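PDB 2F3O: pyruvate formate-lyase 2 from Archaeoglobus fulgidus, which is of unknown precise function but belongs to the glycyl radical enzymes related to pyruvate formate-lyase and glycerol dehydratase, and probably acts as a lyase. Local coordinates for residues 536-542 against 624-630; 439-443 against 630-634. All coordinates share one frame. Numbering follows the deposited sequence.

Contact 1: 536-542 against 624-630; sequences NFTGIQA and KFAAGCY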
ATOM      1  N   ASN A 536      16.239  -4.534   6.329  1.00 38.62           N
ATOM      2  CA  ASN A 536      17.024  -5.016   5.179  1.00 38.47           C
ATOM      3  C   ASN A 536      18.094  -4.027   4.821  1.00 38.48           C
ATOM      4  O   ASN A 536      17.800  -2.874   4.573  1.00 38.67           O
ATOM      5  CB  ASN A 536      16.158  -5.247   3.950  1.00 38.48           C
ATOM      6  CG  ASN A 536      15.337  -6.504   4.051  1.00 38.78           C
ATOM      7  OD1 ASN A 536      15.692  -7.552   3.503  1.00 39.71           O
ATOM      8  ND2 ASN A 536      14.238  -6.416   4.770  1.00 38.43           N
ATOM      9  N   PHE A 537      19.339  -4.471   4.788  1.00 38.45           N
ATOM     10  CA  PHE A 537      20.443  -3.556   4.549  1.00 38.36           C
ATOM     11  C   PHE A 537      21.405  -4.206   3.583  1.00 38.32           C
ATOM     12  O   PHE A 537      21.288  -5.400   3.319  1.00 38.52           O
ATOM     13  CB  PHE A 537      21.154  -3.188   5.853  1.00 38.32           C
ATOM     14  CG  PHE A 537      20.379  -2.228   6.729  1.00 38.99           C
ATOM     15  CD1 PHE A 537      20.085  -2.546   8.046  1.00 39.06           C
ATOM     16  CD2 PHE A 537      19.953  -0.997   6.242  1.00 40.09           C
ATOM     17  CE1 PHE A 537      19.371  -1.663   8.859  1.00 38.42           C
ATOM     18  CE2 PHE A 537      19.233  -0.100   7.060  1.00 39.81           C
ATOM     19  CZ  PHE A 537      18.949  -0.441   8.364  1.00 38.86           C
ATOM     20  N   THR A 538      22.314  -3.414   3.022  1.00 37.98           N
ATOM     21  CA  THR A 538      23.387  -3.927   2.178  1.00 37.97           C
ATOM     22  C   THR A 538      24.696  -3.261   2.588  1.00 38.19           C
ATOM     23  O   THR A 538      24.918  -2.085   2.297  1.00 38.20           O
ATOM     24  CB  THR A 538      23.120  -3.695   0.676  1.00 37.91           C
ATOM     25  OG1 THR A 538      21.901  -4.327   0.306  1.00 37.72           O
ATOM     26  CG2 THR A 538      24.202  -4.304  -0.158  1.00 37.77           C
ATOM     27  N   GLY A 539      25.558  -4.011   3.277  1.00 38.45           N
ATOM     28  CA  GLY A 539      26.806  -3.458   3.810  1.00 38.42           C
ATOM     29  C   GLY A 539      27.904  -3.303   2.784  1.00 38.36           C
ATOM     30  O   GLY A 539      28.378  -4.288   2.238  1.00 38.77           O
ATOM     31  N   ILE A 540      28.306  -2.077   2.482  1.00 38.60           N
ATOM     32  CA  ILE A 540      29.458  -1.907   1.589  1.00 39.30           C
ATOM     33  C   ILE A 540      30.599  -1.151   2.261  1.00 39.76           C
ATOM     34  O   ILE A 540      30.358  -0.287   3.095  1.00 39.78           O
ATOM     35  CB  ILE A 540      29.092  -1.292   0.217  1.00 39.25           C
ATOM     36  CG1 ILE A 540      28.468   0.083   0.383  1.00 39.01           C
ATOM     37  CG2 ILE A 540      28.159  -2.207  -0.561  1.00 38.70           C
ATOM     38  CD1 ILE A 540      27.996   0.672  -0.915  1.00 39.16           C
ATOM     39  N   GLN A 541      31.840  -1.529   1.939  1.00 40.68           N
ATOM     40  CA  GLN A 541      33.032  -1.124   2.734  1.00 41.32           C
ATOM     41  C   GLN A 541      34.027  -0.237   2.034  1.00 41.88           C
ATOM     42  O   GLN A 541      34.366  -0.464   0.879  1.00 41.96           O
ATOM     43  CB  GLN A 541      33.818  -2.338   3.202  1.00 41.19           C
ATOM     44  CG  GLN A 541      33.271  -3.001   4.418  1.00 40.98           C
ATOM     45  CD  GLN A 541      31.825  -3.449   4.278  1.00 39.95           C
ATOM     46  OE1 GLN A 541      30.922  -2.783   4.771  1.00 41.56           O
ATOM     47  NE2 GLN A 541      31.597  -4.547   3.578  1.00 38.23           N
ATOM     48  N   ALA A 542      34.523   0.757   2.760  1.00 42.72           N
ATOM     49  CA  ALA A 542      35.578   1.625   2.245  1.00 43.56           C
ATOM     50  C   ALA A 542      36.952   1.065   2.577  1.00 44.21           C
ATOM     51  O   ALA A 542      37.272   0.803   3.730  1.00 44.07           O
ATOM     52  CB  ALA A 542      35.440   3.001   2.810  1.00 43.13           C
ATOM     53  N   LYS A 624      17.893   0.070   2.918  1.00 36.43           N
ATOM     54  CA  LYS A 624      18.903   1.003   2.439  1.00 37.17           C
ATOM     55  C   LYS A 624      20.279   0.392   2.486  1.00 37.16           C
ATOM     56  O   LYS A 624      20.471  -0.664   3.059  1.00 37.65           O
ATOM     57  CB  LYS A 624      18.891   2.251   3.298  1.00 37.75           C
ATOM     58  CG  LYS A 624      17.801   3.223   2.928  1.00 40.47           C
ATOM     59  CD  LYS A 624      18.024   4.543   3.612  1.00 44.13           C
ATOM     60  CE  LYS A 624      17.862   5.653   2.589  1.00 47.74           C
ATOM     61  NZ  LYS A 624      17.411   6.941   3.213  1.00 50.24           N
ATOM     62  N   PHE A 625      21.254   1.049   1.883  1.00 37.35           N
ATOM     63  CA  PHE A 625      22.623   0.562   1.946  1.00 37.11           C
ATOM     64  C   PHE A 625      23.233   0.992   3.260  1.00 37.59           C
ATOM     65  O   PHE A 625      22.774   1.952   3.870  1.00 37.63           O
ATOM     66  CB  PHE A 625      23.440   1.093   0.773  1.00 37.01           C
ATOM     67  CG  PHE A 625      23.410   0.205  -0.454  1.00 35.79           C
ATOM     68  CD1 PHE A 625      22.302   0.165  -1.271  1.00 34.80           C
ATOM     69  CD2 PHE A 625      24.508  -0.565  -0.796  1.00 34.79           C
ATOM     70  CE1 PHE A 625      22.287  -0.644  -2.391  1.00 35.55           C
ATOM     71  CE2 PHE A 625      24.497  -1.365  -1.917  1.00 35.00           C
ATOM     72  CZ  PHE A 625      23.385  -1.426  -2.702  1.00 35.21           C
ATOM     73  N   ALA A 626      24.254   0.264   3.702  1.00 38.50           N
ATOM     74  CA  ALA A 626      24.873   0.496   5.008  1.00 39.54           C
ATOM     75  C   ALA A 626      26.388   0.642   4.858  1.00 40.36           C
ATOM     76  O   ALA A 626      27.024  -0.244   4.293  1.00 41.07           O
ATOM     77  CB  ALA A 626      24.549  -0.653   5.926  1.00 39.31           C
ATOM     78  N   ALA A 627      26.966   1.746   5.345  1.00 40.99           N
ATOM     79  CA  ALA A 627      28.419   2.014   5.172  1.00 41.19           C
ATOM     80  C   ALA A 627      29.291   1.312   6.204  1.00 41.66           C
ATOM     81  O   ALA A 627      29.062   1.440   7.419  1.00 41.80           O
ATOM     82  CB  ALA A 627      28.701   3.507   5.194  1.00 40.85           C
ATOM     83  N   GLY A 628      30.294   0.576   5.728  1.00 41.99           N
ATOM     84  CA  GLY A 628      31.284  -0.043   6.623  1.00 42.44           C
ATOM     85  C   GLY A 628      32.720   0.348   6.299  1.00 42.66           C
ATOM     86  O   GLY A 628      32.999   0.870   5.219  1.00 42.65           O
ATOM     87  N   CYS A 629      33.641   0.105   7.232  1.00 42.59           N
ATOM     88  CA  CYS A 629      35.058   0.311   6.938  1.00 42.70           C
ATOM     89  C   CYS A 629      35.972  -0.787   7.444  1.00 42.93           C
ATOM     90  O   CYS A 629      36.550  -0.670   8.526  1.00 43.05           O
ATOM     91  CB  CYS A 629      35.546   1.641   7.495  1.00 42.86           C
ATOM     92  SG  CYS A 629      37.069   2.154   6.697  1.00 41.71           S
ATOM     93  N   TYR A 630      36.121  -1.842   6.661  1.00 43.13           N
ATOM     94  CA  TYR A 630      37.004  -2.917   7.053  1.00 43.78           C
ATOM     95  C   TYR A 630      37.528  -3.552   5.789  1.00 44.19           C
ATOM     96  O   TYR A 630      36.836  -3.537   4.779  1.00 44.39           O
ATOM     97  CB  TYR A 630      36.305  -3.926   7.992  1.00 44.16           C
ATOM     98  CG  TYR A 630      35.180  -4.726   7.411  1.00 44.20           C
ATOM     99  CD1 TYR A 630      35.418  -5.918   6.726  1.00 44.16           C
ATOM    100  CD2 TYR A 630      33.876  -4.312   7.580  1.00 44.29           C
ATOM    101  CE1 TYR A 630      34.386  -6.641   6.191  1.00 44.93           C
ATOM    102  CE2 TYR A 630      32.835  -5.038   7.077  1.00 44.66           C
ATOM    103  CZ  TYR A 630      33.091  -6.190   6.366  1.00 45.47           C
ATOM    104  OH  TYR A 630      32.037  -6.901   5.860  1.00 45.40           O
TER

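Contact 2: 439-443 against 630-634; sequences SDAAL and YPMTT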
ATOM      1  N   SER A 439      26.284  -8.306   4.903  1.00 41.27           N
ATOM      2  CA  SER A 439      27.143  -7.392   5.591  1.00 42.19           C
ATOM      3  C   SER A 439      28.499  -7.213   4.922  1.00 42.77           C
ATOM      4  O   SER A 439      29.206  -6.264   5.219  1.00 43.16           O
ATOM      5  CB  SER A 439      27.278  -7.814   7.034  1.00 42.04           C
ATOM      6  OG  SER A 439      28.180  -8.897   7.122  1.00 43.43           O
ATOM      7  N   ASP A 440      28.862  -8.100   4.002  1.00 43.54           N
ATOM      8  CA  ASP A 440      30.054  -7.860   3.195  1.00 44.08           C
ATOM      9  C   ASP A 440      29.691  -7.939   1.736  1.00 44.10           C
ATOM     10  O   ASP A 440      30.202  -8.787   1.025  1.00 43.99           O
ATOM     11  CB  ASP A 440      31.158  -8.873   3.488  1.00 44.15           C
ATOM     12  CG  ASP A 440      32.541  -8.345   3.126  1.00 45.32           C
ATOM     13  OD1 ASP A 440      32.675  -7.133   2.887  1.00 46.02           O
ATOM     14  OD2 ASP A 440      33.502  -9.135   3.076  1.00 47.58           O
ATOM     15  N   ALA A 441      28.807  -7.061   1.290  1.00 44.09           N
ATOM     16  CA  ALA A 441      28.266  -7.203  -0.048  1.00 44.44           C
ATOM     17  C   ALA A 441      29.222  -6.646  -1.080  1.00 44.66           C
ATOM     18  O   ALA A 441      29.288  -7.152  -2.209  1.00 45.21           O
ATOM     19  CB  ALA A 441      26.941  -6.542  -0.149  1.00 44.34           C
ATOM     20  N   ALA A 442      29.951  -5.604  -0.684  1.00 44.64           N
ATOM     21  CA  ALA A 442      31.066  -5.096  -1.479  1.00 44.29           C
ATOM     22  C   ALA A 442      32.153  -4.497  -0.624  1.00 44.13           C
ATOM     23  O   ALA A 442      31.948  -4.155   0.542  1.00 43.44           O
ATOM     24  CB  ALA A 442      30.603  -4.073  -2.499  1.00 44.38           C
ATOM     25  N   LEU A 443      33.320  -4.383  -1.243  1.00 44.61           N
ATOM     26  CA  LEU A 443      34.480  -3.664  -0.692  1.00 44.79           C
ATOM     27  C   LEU A 443      34.949  -2.677  -1.762  1.00 44.73           C
ATOM     28  O   LEU A 443      35.110  -3.046  -2.920  1.00 44.95           O
ATOM     29  CB  LEU A 443      35.592  -4.664  -0.335  1.00 44.71           C
ATOM     30  CG  LEU A 443      35.225  -5.676   0.772  1.00 44.09           C
ATOM     31  CD1 LEU A 443      35.281  -7.116   0.268  1.00 43.44           C
ATOM     32  CD2 LEU A 443      36.063  -5.470   2.031  1.00 41.94           C
ATOM     33  N   TYR A 630      36.121  -1.842   6.661  1.00 43.13           N
ATOM     34  CA  TYR A 630      37.004  -2.917   7.053  1.00 43.78           C
ATOM     35  C   TYR A 630      37.528  -3.552   5.789  1.00 44.19           C
ATOM     36  O   TYR A 630      36.836  -3.537   4.779  1.00 44.39           O
ATOM     37  CB  TYR A 630      36.305  -3.926   7.992  1.00 44.16           C
ATOM     38  CG  TYR A 630      35.180  -4.726   7.411  1.00 44.20           C
ATOM     39  CD1 TYR A 630      35.418  -5.918   6.726  1.00 44.16           C
ATOM     40  CD2 TYR A 630      33.876  -4.312   7.580  1.00 44.29           C
ATOM     41  CE1 TYR A 630      34.386  -6.641   6.191  1.00 44.93           C
ATOM     42  CE2 TYR A 630      32.835  -5.038   7.077  1.00 44.66           C
ATOM     43  CZ  TYR A 630      33.091  -6.190   6.366  1.00 45.47           C
ATOM     44  OH  TYR A 630      32.037  -6.901   5.860  1.00 45.40           O
ATOM     45  N   PRO A 631      38.761  -4.084   5.826  1.00 44.61           N
ATOM     46  CA  PRO A 631      39.383  -4.450   4.574  1.00 45.08           C
ATOM     47  C   PRO A 631      39.322  -5.883   4.075  1.00 45.64           C
ATOM     48  O   PRO A 631      39.506  -6.073   2.875  1.00 45.94           O
ATOM     49  CB  PRO A 631      40.847  -4.124   4.843  1.00 45.38           C
ATOM     50  CG  PRO A 631      41.016  -4.388   6.278  1.00 44.82           C
ATOM     51  CD  PRO A 631      39.692  -4.260   6.953  1.00 44.55           C
ATOM     52  N   MET A 632      39.081  -6.864   4.951  1.00 46.20           N
ATOM     53  CA  MET A 632      39.556  -8.255   4.739  1.00 46.71           C
ATOM     54  C   MET A 632      41.043  -8.194   4.421  1.00 46.87           C
ATOM     55  O   MET A 632      41.781  -7.543   5.144  1.00 47.05           O
ATOM     56  CB  MET A 632      38.774  -9.038   3.668  1.00 46.67           C
ATOM     57  CG  MET A 632      37.281  -9.210   3.966  1.00 46.72           C
ATOM     58  SD  MET A 632      36.883  -9.720   5.652  1.00 47.73           S
ATOM     59  CE  MET A 632      37.604 -11.360   5.717  1.00 46.23           C
ATOM     60  N   THR A 633      41.497  -8.827   3.348  1.00 47.15           N
ATOM     61  CA  THR A 633      42.842  -8.493   2.879  1.00 47.52           C
ATOM     62  C   THR A 633      42.796  -7.819   1.520  1.00 48.02           C
ATOM     63  O   THR A 633      43.764  -7.877   0.773  1.00 48.05           O
ATOM     64  CB  THR A 633      43.878  -9.683   2.881  1.00 47.38           C
ATOM     65  OG1 THR A 633      43.563 -10.637   1.867  1.00 47.07           O
ATOM     66  CG2 THR A 633      43.939 -10.379   4.226  1.00 46.76           C
ATOM     67  N   THR A 634      41.676  -7.163   1.207  1.00 48.64           N
ATOM     68  CA  THR A 634      41.550  -6.466  -0.074  1.00 49.32           C
ATOM     69  C   THR A 634      42.332  -5.167  -0.094  1.00 49.86           C
ATOM     70  O   THR A 634      42.530  -4.600  -1.156  1.00 49.70           O
ATOM     71  CB  THR A 634      40.091  -6.112  -0.466  1.00 49.35           C
ATOM     72  OG1 THR A 634      39.618  -5.037   0.355  1.00 49.30           O
ATOM     73  CG2 THR A 634      39.161  -7.312  -0.354  1.00 49.64           C
TER

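Contact 1: 536-542 against 624-630
Residues 536-542 and 624-628 run side by side as parallel beta strands, their axes 4.3 Å apart at closest approach and inclined by 35°. The pairing begins loosely: Asn536 O accepts a weak hydrogen bond from Lys624 N at 3.4 Å. Lys624 O lies at the edge of the Phe537 ring, 3.2 Å from CD2, while Phe537 CB packs 4.2 Å from Ala626 CB. Thr538 N reaches Lys624 O in a second weak bond of 3.3 Å, but Thr538 O receives Ala626 N at 2.8 Å with a 164° angle, and from here the geometry is regular. The Thr538 side chain also makes a CH-pi contact, CB standing 3.8 Å from the centroid of the Phe625 ring and 17° off its normal; its OG1 is hydrogen-bonded to Asn619 ND2. Gly539 CA lies 3.3 Å from Ala626 O, which also takes the hydrogen bond from Ile540 N at 2.9 Å. Ile540 adds CD1 to CD2 of Phe625 at 3.7 Å, and its O accepts Gly628 N at 2.8 Å. Beside Gly628, Gln541 lays CG over the Tyr630 ring, 3.6 Å from the centroid and 22° off the normal, while its NE2 hydrogen-bonds Asp440 OD1. Ala542 N closes the pairing on Gly628 O at 2.9 Å. Strand 435-445 flanks 535-543 on its other edge. Helix 597-615, between the paired strands in sequence, packs with helix 477-508 on the face bearing Ile540, Phe625 and Ala627, a beta-alpha-beta crossover consistent with the alpha/beta barrel of glycyl radical enzymes.

Contact 2: 439-443 against 630-634
In the loop that follows strand 624-628, a type II' beta turn, Pro631 to Thr634, leads into helix 634-640; this contact packs it against residues 439-443, where a loop interrupts strand 435-445 and the strand resumes at Ala442. Tyr630 comes first. Its OH lies 3.0 Å from Ser439 O and also 3.0 Å from Asp440 OD1, the two oxygens about 90° apart as seen from the hydroxyl. Asp440 OD1 is hydrogen-bonded to Gln541 NE2, and Asp440 OD2 to a glycerol, probably from the crystallisation liquor, that also takes part in a weak hydrogen bond with Tyr630 OH; the two side chains thus line a polar pocket. Further along, Leu443 CD2 approaches Tyr630 O at 3.4 Å and Pro631 O at 3.6 Å, placing the methyl beside the backbone of the turn. Met632 is the first central residue (i+1); its phi/psi of 51/-129, followed by -114/26 at Thr633, defines type II'. Its CG stands 3.9 Å from Asp440 OD2, and its side chain touches Cys426, in a Gly-Cys-Val-Glu sequence that probably corresponds to the active-site cysteine loop of glycyl radical enzymes. Thr633 holds the N-cap position, its OG1 hydrogen-bonded to Gln324 O and Ser327 N rather than capping the helix. The backbone bond Thr634 N to Pro631 O (2.9 Å) closes the turn, and Thr634 OG1 adds a hydrogen bond to Pro631 O at 2.7 Å.

Contact 1 centres about 13 Å from the centre of the chain and is largely buried, though Lys624 is exposed and Phe537 partly so; contact 2 centres about 8 Å from it, all its touching residues buried. Both involve the sheet in which strands 435-445 and 535-543 are neighbours. Contact 1 is backbone-paired and buries 647 Å²; contact 2 buries 256 Å² through side chains and backbone carbonyls, without strand pairing. Tyr630 belongs to both: its ring face packs on Gln541 in contact 1, while in contact 2 its OH and backbone O both take part. Besides the Gln541-Asp440 pair, Gly539 O lies 3.0 Å from Ala441 N, a probable hydrogen bond joining the two.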